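Local coordinates for 3-dehydroquinate dehydratase (Thermus thermophilus, PDB 2UYG), which probably catalyses the trans-dehydration of 3-dehydroquinate to 3-dehydroshikimate through an enolate intermediate, a step of chorismate biosynthesis, as a type II enzyme that forms a homododecamer, at residues L93-V98 with P117-I122; V98-L103 with L129-A134. All coordinates share one frame; numbering follows the deposited sequence.

Contact 1: residues L93-V98 with P117-I122; sequences LPVVEV and PACRGI
Val95 and Glu97 meet Arg120 and Gly121 through two backbone hydrogen bonds. Arg120 N donates to Val95 O at 2.8 Å, bent at the hydrogen (139°). Glu97 N donates to Gly121 O at 3.0 Å and is nearly linear (172°). Ile122 CA adds a CA-H...O contact of 3.4 Å to Glu97 O. Glu97 is also backbone-bonded to Val123, which continues the pairing beyond Ile122. The Glu97-Gly121 bond pairs strands 95-99 and 121-124, adjacent at one side of the parallel sheet of the type II dehydroquinase; the Arg120 bond leads into it. Ile122 also pairs with a strand of a neighbouring subunit in an antiparallel ladder, so the sheet runs on across the interface. Glu97 CG is anti to the backbone N (chi1 180°), and its extended chain lies side by side with Ile122, with OE1 3.3 Å from Ile122 CD1. The buried carboxylate is satisfied from outside the pair: OE2 by Thr115 OG1, OE1 by Ser113 OG and by NE2 of His99, the predicted proton donor. Cys119 SG packs on Val95 CG1 at 3.7 Å. Pro94 CB sits over the centre of one guanidinium face of Arg120, while Arg120 NH2 is hydrogen-bonded to Tyr137 OH.

Contact 2: residues V98-L103 with L129-A134; sequences VHLTNL and LSYKLA
Val98 and His99 meet Ser130, Tyr131 and Ala134 in a buried strand-to-helix contact, where the C-terminal end of strand 95-99 rests on the first turns of helix 129-140. Val98 carries most of it. CG1, anti to the backbone N (chi1 151°), sits over the centre of one face of the Tyr131 ring. It lies 3.6 Å from the Tyr131 ring centroid and 10° off the normal, a clear CH-pi contact. CG2 reaches the helix backbone and comes to 3.5 Å from Ser130 O. It also packs against Ala134 CB at 3.6 Å, one helical turn on. Leu100 approaches the same ring from its edge, near the ring plane, with CD2 4.0 Å from Tyr131 CE1. The helix thus covers one side of the parallel sheet, as in the flavodoxin-like alpha/beta fold of type II dehydroquinases. Helix 26-39 touches Tyr131 through Leu29 and Cys33.

One polar link crosses between the segments. Ser130 OG donates to His99 O at 2.8 Å, coming from above the carbonyl plane (41° out of it). The same hydroxyl has weak hydrogen bonds to Phe126 N and Gly127 O. The bond to His99 ties the helix start to the backbone of the predicted proton donor. The His99 CB leaves the backbone on the side away from the helix. Leu103 CD1 lies over the centre of one face of the imidazole, which is held by Glu97. A glycerol, probably from the crystallisation liquor, lies close to the imidazole. Tyr131 OH is hydrogen-bonded to ND2 of Asn73, a predicted substrate-binding residue. Leu100 and Thr101 are also predicted to bind substrate, and Leu100 lies near Tyr21, the predicted proton acceptor.

Overall arrangement
Strand 95-99 comes first among the four segments, after three earlier strands of the sheet, and both contacts use it. Contact 1 takes its start and middle, contact 2 its end and the loop beyond, and Val98 belongs to both. The chain then leaves the sheet and returns at 117-122, where contact 1 closes an 18-residue loop. Strand 121-124 follows, then helix 129-140, whose first turns close the 25-residue loop of contact 2. The two loops cross, because their segments alternate along the chain. Contact 1 ties neighbouring strands within the sheet; contact 2 ties the sheet to a covering helix. They touch where Ile122 CD1 packs near His99 NE2 and Val96 CG1 near Ala134 CB. Both also reach a neighbouring subunit.

Contact 1: residues L93-V98 with P117-I122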
ATOM      1  N   LEU A  93      31.509  18.681  -1.128  1.00 28.17           N
ATOM      2  CA  LEU A  93      32.140  17.945  -2.175  1.00 27.96           C
ATOM      3  C   LEU A  93      31.092  17.197  -3.039  1.00 30.13           C
ATOM      4  O   LEU A  93      30.013  16.781  -2.556  1.00 31.94           O
ATOM      5  CB  LEU A  93      33.149  16.952  -1.583  1.00 27.29           C
ATOM      6  CG  LEU A  93      34.340  17.430  -0.735  1.00 24.62           C
ATOM      7  CD1 LEU A  93      35.319  16.315  -0.563  1.00 20.69           C
ATOM      8  CD2 LEU A  93      35.049  18.717  -1.227  1.00 23.27           C
ATOM      9  N   PRO A  94      31.360  17.093  -4.312  1.00 29.65           N
ATOM     10  CA  PRO A  94      30.574  16.199  -5.165  1.00 30.27           C
ATOM     11  C   PRO A  94      30.747  14.751  -4.718  1.00 29.34           C
ATOM     12  O   PRO A  94      31.897  14.341  -4.540  1.00 27.23           O
ATOM     13  CB  PRO A  94      31.256  16.338  -6.532  1.00 30.02           C
ATOM     14  CG  PRO A  94      32.541  16.929  -6.236  1.00 30.89           C
ATOM     15  CD  PRO A  94      32.343  17.862  -5.077  1.00 29.71           C
ATOM     16  N   VAL A  95      29.652  14.013  -4.628  1.00 26.75           N
ATOM     17  CA  VAL A  95      29.688  12.627  -4.255  1.00 27.26           C
ATOM     18  C   VAL A  95      29.095  11.753  -5.420  1.00 26.91           C
ATOM     19  O   VAL A  95      28.007  12.040  -5.925  1.00 28.23           O
ATOM     20  CB  VAL A  95      28.894  12.426  -3.017  1.00 28.07           C
ATOM     21  CG1 VAL A  95      28.932  10.979  -2.599  1.00 29.17           C
ATOM     22  CG2 VAL A  95      29.402  13.302  -1.867  1.00 27.14           C
ATOM     23  N   VAL A  96      29.861  10.769  -5.880  1.00 24.04           N
ATOM     24  CA  VAL A  96      29.412   9.826  -6.852  1.00 24.70           C
ATOM     25  C   VAL A  96      29.180   8.467  -6.134  1.00 24.69           C
ATOM     26  O   VAL A  96      30.046   7.997  -5.464  1.00 23.47           O
ATOM     27  CB  VAL A  96      30.423   9.578  -7.970  1.00 24.64           C
ATOM     28  CG1 VAL A  96      29.803   8.659  -9.018  1.00 24.14           C
ATOM     29  CG2 VAL A  96      30.834  10.933  -8.679  1.00 25.46           C
ATOM     30  N   GLU A  97      27.978   7.914  -6.266  1.00 23.10           N
ATOM     31  CA  GLU A  97      27.569   6.682  -5.601  1.00 23.10           C
ATOM     32  C   GLU A  97      27.886   5.580  -6.589  1.00 21.14           C
ATOM     33  O   GLU A  97      27.512   5.657  -7.705  1.00 22.46           O
ATOM     34  CB  GLU A  97      26.067   6.701  -5.275  1.00 22.31           C
ATOM     35  CG  GLU A  97      25.613   5.454  -4.602  1.00 25.37           C
ATOM     36  CD  GLU A  97      24.165   5.479  -4.089  1.00 27.41           C
ATOM     37  OE1 GLU A  97      23.395   4.479  -4.317  1.00 27.78           O
ATOM     38  OE2 GLU A  97      23.791   6.471  -3.485  1.00 32.19           O
ATOM     39  N   VAL A  98      28.550   4.560  -6.154  1.00 21.74           N
ATOM     40  CA  VAL A  98      28.980   3.436  -6.981  1.00 23.29           C
ATOM     41  C   VAL A  98      28.535   2.131  -6.367  1.00 23.08           C
ATOM     42  O   VAL A  98      28.512   1.973  -5.128  1.00 21.70           O
ATOM     43  CB  VAL A  98      30.547   3.654  -7.063  1.00 25.08           C
ATOM     44  CG1 VAL A  98      31.298   2.492  -7.225  1.00 32.59           C
ATOM     45  CG2 VAL A  98      30.825   4.672  -8.189  1.00 24.57           C
ATOM     46  N   PRO A 117      19.722  10.429  -3.955  1.00 25.40           N
ATOM     47  CA  PRO A 117      19.201  11.783  -4.189  1.00 25.05           C
ATOM     48  C   PRO A 117      20.184  12.898  -3.960  1.00 26.50           C
ATOM     49  O   PRO A 117      19.975  13.926  -4.608  1.00 25.53           O
ATOM     50  CB  PRO A 117      17.978  11.894  -3.242  1.00 25.02           C
ATOM     51  CG  PRO A 117      17.512  10.452  -3.109  1.00 26.06           C
ATOM     52  CD  PRO A 117      18.775   9.627  -3.164  1.00 24.83           C
ATOM     53  N   ALA A 118      21.183  12.724  -3.091  1.00 25.50           N
ATOM     54  CA  ALA A 118      22.122  13.776  -2.824  1.00 25.77           C
ATOM     55  C   ALA A 118      23.442  13.670  -3.558  1.00 25.88           C
ATOM     56  O   ALA A 118      24.245  14.525  -3.385  1.00 28.99           O
ATOM     57  CB  ALA A 118      22.379  13.859  -1.327  1.00 27.21           C
ATOM     58  N   CYS A 119      23.664  12.682  -4.393  1.00 25.17           N
ATOM     59  CA  CYS A 119      24.886  12.528  -5.159  1.00 25.87           C
ATOM     60  C   CYS A 119      24.804  13.193  -6.600  1.00 26.04           C
ATOM     61  O   CYS A 119      23.735  13.325  -7.194  1.00 26.95           O
ATOM     62  CB  CYS A 119      25.168  11.003  -5.280  1.00 25.34           C
ATOM     63  SG  CYS A 119      25.457  10.080  -3.645  1.00 26.19           S
ATOM     64  N   ARG A 120      25.940  13.489  -7.175  1.00 26.51           N
ATOM     65  CA  ARG A 120      26.031  13.908  -8.559  1.00 27.57           C
ATOM     66  C   ARG A 120      25.383  12.843  -9.389  1.00 26.56           C
ATOM     67  O   ARG A 120      24.604  13.118 -10.250  1.00 26.88           O
ATOM     68  CB  ARG A 120      27.512  14.029  -9.036  1.00 28.47           C
ATOM     69  CG  ARG A 120      28.105  15.277  -8.753  1.00 34.41           C
ATOM     70  CD  ARG A 120      27.389  16.443  -9.536  1.00 39.41           C
ATOM     71  NE  ARG A 120      27.961  17.660  -9.014  1.00 39.83           N
ATOM     72  CZ  ARG A 120      29.138  18.116  -9.382  1.00 48.25           C
ATOM     73  NH1 ARG A 120      29.596  19.246  -8.833  1.00 53.10           N
ATOM     74  NH2 ARG A 120      29.865  17.464 -10.302  1.00 46.47           N
ATOM     75  N   GLY A 121      25.752  11.596  -9.156  1.00 26.96           N
ATOM     76  CA  GLY A 121      25.217  10.538 -10.002  1.00 26.28           C
ATOM     77  C   GLY A 121      25.450   9.206  -9.399  1.00 25.10           C
ATOM     78  O   GLY A 121      26.028   9.131  -8.267  1.00 23.83           O
ATOM     79  N   ILE A 122      25.021   8.189 -10.154  1.00 23.60           N
ATOM     80  CA  ILE A 122      25.092   6.819  -9.744  1.00 23.87           C
ATOM     81  C   ILE A 122      25.561   5.916 -10.833  1.00 23.36           C
ATOM     82  O   ILE A 122      25.168   6.048 -12.001  1.00 22.75           O
ATOM     83  CB  ILE A 122      23.725   6.352  -9.041  1.00 24.88           C
ATOM     84  CG1 ILE A 122      23.730   4.863  -8.679  1.00 27.18           C
ATOM     85  CG2 ILE A 122      22.535   6.746  -9.804  1.00 29.91           C
ATOM     86  CD1 ILE A 122      22.736   4.555  -7.536  1.00 32.21           C
TER

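Contact 2: residues V98-L103 with L129-A134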
ATOM      1  N   VAL A  98      28.550   4.560  -6.154  1.00 21.74           N
ATOM      2  CA  VAL A  98      28.980   3.436  -6.981  1.00 23.29           C
ATOM      3  C   VAL A  98      28.535   2.131  -6.367  1.00 23.08           C
ATOM      4  O   VAL A  98      28.512   1.973  -5.128  1.00 21.70           O
ATOM      5  CB  VAL A  98      30.547   3.654  -7.063  1.00 25.08           C
ATOM      6  CG1 VAL A  98      31.298   2.492  -7.225  1.00 32.59           C
ATOM      7  CG2 VAL A  98      30.825   4.672  -8.189  1.00 24.57           C
ATOM      8  N   HIS A  99      28.166   1.143  -7.203  1.00 24.13           N
ATOM      9  CA  HIS A  99      27.919  -0.244  -6.691  1.00 23.54           C
ATOM     10  C   HIS A  99      28.451  -1.214  -7.720  1.00 23.96           C
ATOM     11  O   HIS A  99      28.283  -0.957  -8.900  1.00 24.46           O
ATOM     12  CB  HIS A  99      26.437  -0.562  -6.507  1.00 21.32           C
ATOM     13  CG  HIS A  99      25.703   0.470  -5.748  1.00 23.94           C
ATOM     14  ND1 HIS A  99      25.558   0.419  -4.373  1.00 22.10           N
ATOM     15  CD2 HIS A  99      25.145   1.638  -6.145  1.00 24.10           C
ATOM     16  CE1 HIS A  99      24.881   1.480  -3.982  1.00 20.76           C
ATOM     17  NE2 HIS A  99      24.623   2.243  -5.032  1.00 23.67           N
ATOM     18  N   LEU A 100      29.030  -2.308  -7.266  1.00 23.63           N
ATOM     19  CA  LEU A 100      29.553  -3.342  -8.097  1.00 25.00           C
ATOM     20  C   LEU A 100      28.475  -4.019  -8.915  1.00 25.51           C
ATOM     21  O   LEU A 100      28.693  -4.298 -10.081  1.00 21.97           O
ATOM     22  CB  LEU A 100      30.163  -4.434  -7.231  1.00 25.50           C
ATOM     23  CG  LEU A 100      31.362  -3.915  -6.407  1.00 29.27           C
ATOM     24  CD1 LEU A 100      31.398  -4.741  -5.144  1.00 31.83           C
ATOM     25  CD2 LEU A 100      32.620  -4.008  -7.210  1.00 28.64           C
ATOM     26  N   THR A 101      27.351  -4.296  -8.254  1.00 25.61           N
ATOM     27  CA  THR A 101      26.268  -5.079  -8.821  1.00 26.96           C
ATOM     28  C   THR A 101      25.171  -4.184  -9.226  1.00 27.74           C
ATOM     29  O   THR A 101      25.112  -3.033  -8.818  1.00 28.31           O
ATOM     30  CB  THR A 101      25.623  -6.100  -7.794  1.00 28.40           C
ATOM     31  OG1 THR A 101      25.068  -5.418  -6.648  1.00 30.58           O
ATOM     32  CG2 THR A 101      26.615  -7.066  -7.265  1.00 26.25           C
ATOM     33  N   ASN A 102      24.274  -4.737 -10.036  1.00 29.34           N
ATOM     34  CA  ASN A 102      23.124  -4.025 -10.540  1.00 29.88           C
ATOM     35  C   ASN A 102      22.032  -4.187  -9.499  1.00 30.97           C
ATOM     36  O   ASN A 102      21.436  -5.289  -9.359  1.00 29.95           O
ATOM     37  CB  ASN A 102      22.648  -4.649 -11.863  1.00 30.12           C
ATOM     38  CG  ASN A 102      21.453  -3.909 -12.457  1.00 30.88           C
ATOM     39  OD1 ASN A 102      20.780  -3.126 -11.772  1.00 28.22           O
ATOM     40  ND2 ASN A 102      21.197  -4.140 -13.730  1.00 33.11           N
ATOM     41  N   LEU A 103      21.758  -3.104  -8.793  1.00 32.67           N
ATOM     42  CA  LEU A 103      20.788  -3.100  -7.698  1.00 35.24           C
ATOM     43  C   LEU A 103      19.348  -3.523  -8.099  1.00 36.19           C
ATOM     44  O   LEU A 103      18.565  -3.947  -7.251  1.00 38.39           O
ATOM     45  CB  LEU A 103      20.734  -1.720  -7.102  1.00 36.35           C
ATOM     46  CG  LEU A 103      22.097  -1.334  -6.474  1.00 38.25           C
ATOM     47  CD1 LEU A 103      21.910  -0.032  -5.757  1.00 39.38           C
ATOM     48  CD2 LEU A 103      22.695  -2.447  -5.603  1.00 39.50           C
ATOM     49  N   LEU A 129      34.809  -1.949 -12.428  1.00 27.13           N
ATOM     50  CA  LEU A 129      34.702  -0.875 -13.393  1.00 26.35           C
ATOM     51  C   LEU A 129      33.684   0.194 -13.030  1.00 24.95           C
ATOM     52  O   LEU A 129      33.731   1.245 -13.612  1.00 25.28           O
ATOM     53  CB  LEU A 129      34.367  -1.507 -14.766  1.00 26.10           C
ATOM     54  CG  LEU A 129      35.556  -2.280 -15.328  1.00 29.33           C
ATOM     55  CD1 LEU A 129      35.077  -3.144 -16.449  1.00 30.86           C
ATOM     56  CD2 LEU A 129      36.654  -1.330 -15.835  1.00 31.80           C
ATOM     57  N   SER A 130      32.724  -0.032 -12.126  1.00 24.60           N
ATOM     58  CA  SER A 130      31.869   1.099 -11.671  1.00 25.72           C
ATOM     59  C   SER A 130      32.740   2.175 -11.017  1.00 26.01           C
ATOM     60  O   SER A 130      32.383   3.373 -11.063  1.00 25.86           O
ATOM     61  CB  SER A 130      30.805   0.701 -10.592  1.00 24.97           C
ATOM     62  OG  SER A 130      29.983  -0.329 -11.000  1.00 22.60           O
ATOM     63  N   TYR A 131      33.813   1.734 -10.326  1.00 26.27           N
ATOM     64  CA  TYR A 131      34.769   2.683  -9.694  1.00 26.47           C
ATOM     65  C   TYR A 131      35.529   3.436 -10.730  1.00 26.47           C
ATOM     66  O   TYR A 131      35.667   4.700 -10.698  1.00 27.61           O
ATOM     67  CB  TYR A 131      35.729   1.995  -8.672  1.00 24.78           C
ATOM     68  CG  TYR A 131      35.020   1.481  -7.461  1.00 24.33           C
ATOM     69  CD1 TYR A 131      34.206   0.301  -7.524  1.00 23.51           C
ATOM     70  CD2 TYR A 131      35.175   2.104  -6.199  1.00 25.03           C
ATOM     71  CE1 TYR A 131      33.516  -0.209  -6.347  1.00 18.26           C
ATOM     72  CE2 TYR A 131      34.545   1.574  -5.049  1.00 21.48           C
ATOM     73  CZ  TYR A 131      33.708   0.436  -5.143  1.00 21.54           C
ATOM     74  OH  TYR A 131      33.130  -0.029  -4.009  1.00 22.25           O
ATOM     75  N   LYS A 132      35.969   2.691 -11.715  1.00 28.04           N
ATOM     76  CA  LYS A 132      36.634   3.319 -12.905  1.00 28.40           C
ATOM     77  C   LYS A 132      35.869   4.424 -13.498  1.00 26.94           C
ATOM     78  O   LYS A 132      36.396   5.558 -13.735  1.00 26.53           O
ATOM     79  CB  LYS A 132      36.832   2.293 -14.022  1.00 29.24           C
ATOM     80  CG  LYS A 132      38.164   2.387 -14.675  1.00 32.54           C
ATOM     81  CD  LYS A 132      38.244   2.953 -16.034  1.00 37.27           C
ATOM     82  CE  LYS A 132      38.866   1.958 -16.970  1.00 38.24           C
ATOM     83  NZ  LYS A 132      39.959   2.551 -17.643  1.00 36.79           N
ATOM     84  N   LEU A 133      34.627   4.091 -13.840  1.00 25.65           N
ATOM     85  CA  LEU A 133      33.820   5.086 -14.498  1.00 24.96           C
ATOM     86  C   LEU A 133      33.579   6.342 -13.643  1.00 24.13           C
ATOM     87  O   LEU A 133      33.496   7.500 -14.204  1.00 21.21           O
ATOM     88  CB  LEU A 133      32.446   4.552 -14.949  1.00 25.50           C
ATOM     89  CG  LEU A 133      32.167   3.249 -15.706  1.00 28.52           C
ATOM     90  CD1 LEU A 133      30.756   3.228 -16.326  1.00 27.48           C
ATOM     91  CD2 LEU A 133      33.178   2.699 -16.610  1.00 27.10           C
ATOM     92  N   ALA A 134      33.449   6.134 -12.311  1.00 22.76           N
ATOM     93  CA  ALA A 134      33.320   7.302 -11.407  1.00 24.14           C
ATOM     94  C   ALA A 134      34.561   8.199 -11.527  1.00 23.75           C
ATOM     95  O   ALA A 134      34.452   9.392 -11.509  1.00 23.77           O
ATOM     96  CB  ALA A 134      33.143   6.867  -9.942  1.00 23.62           C
TER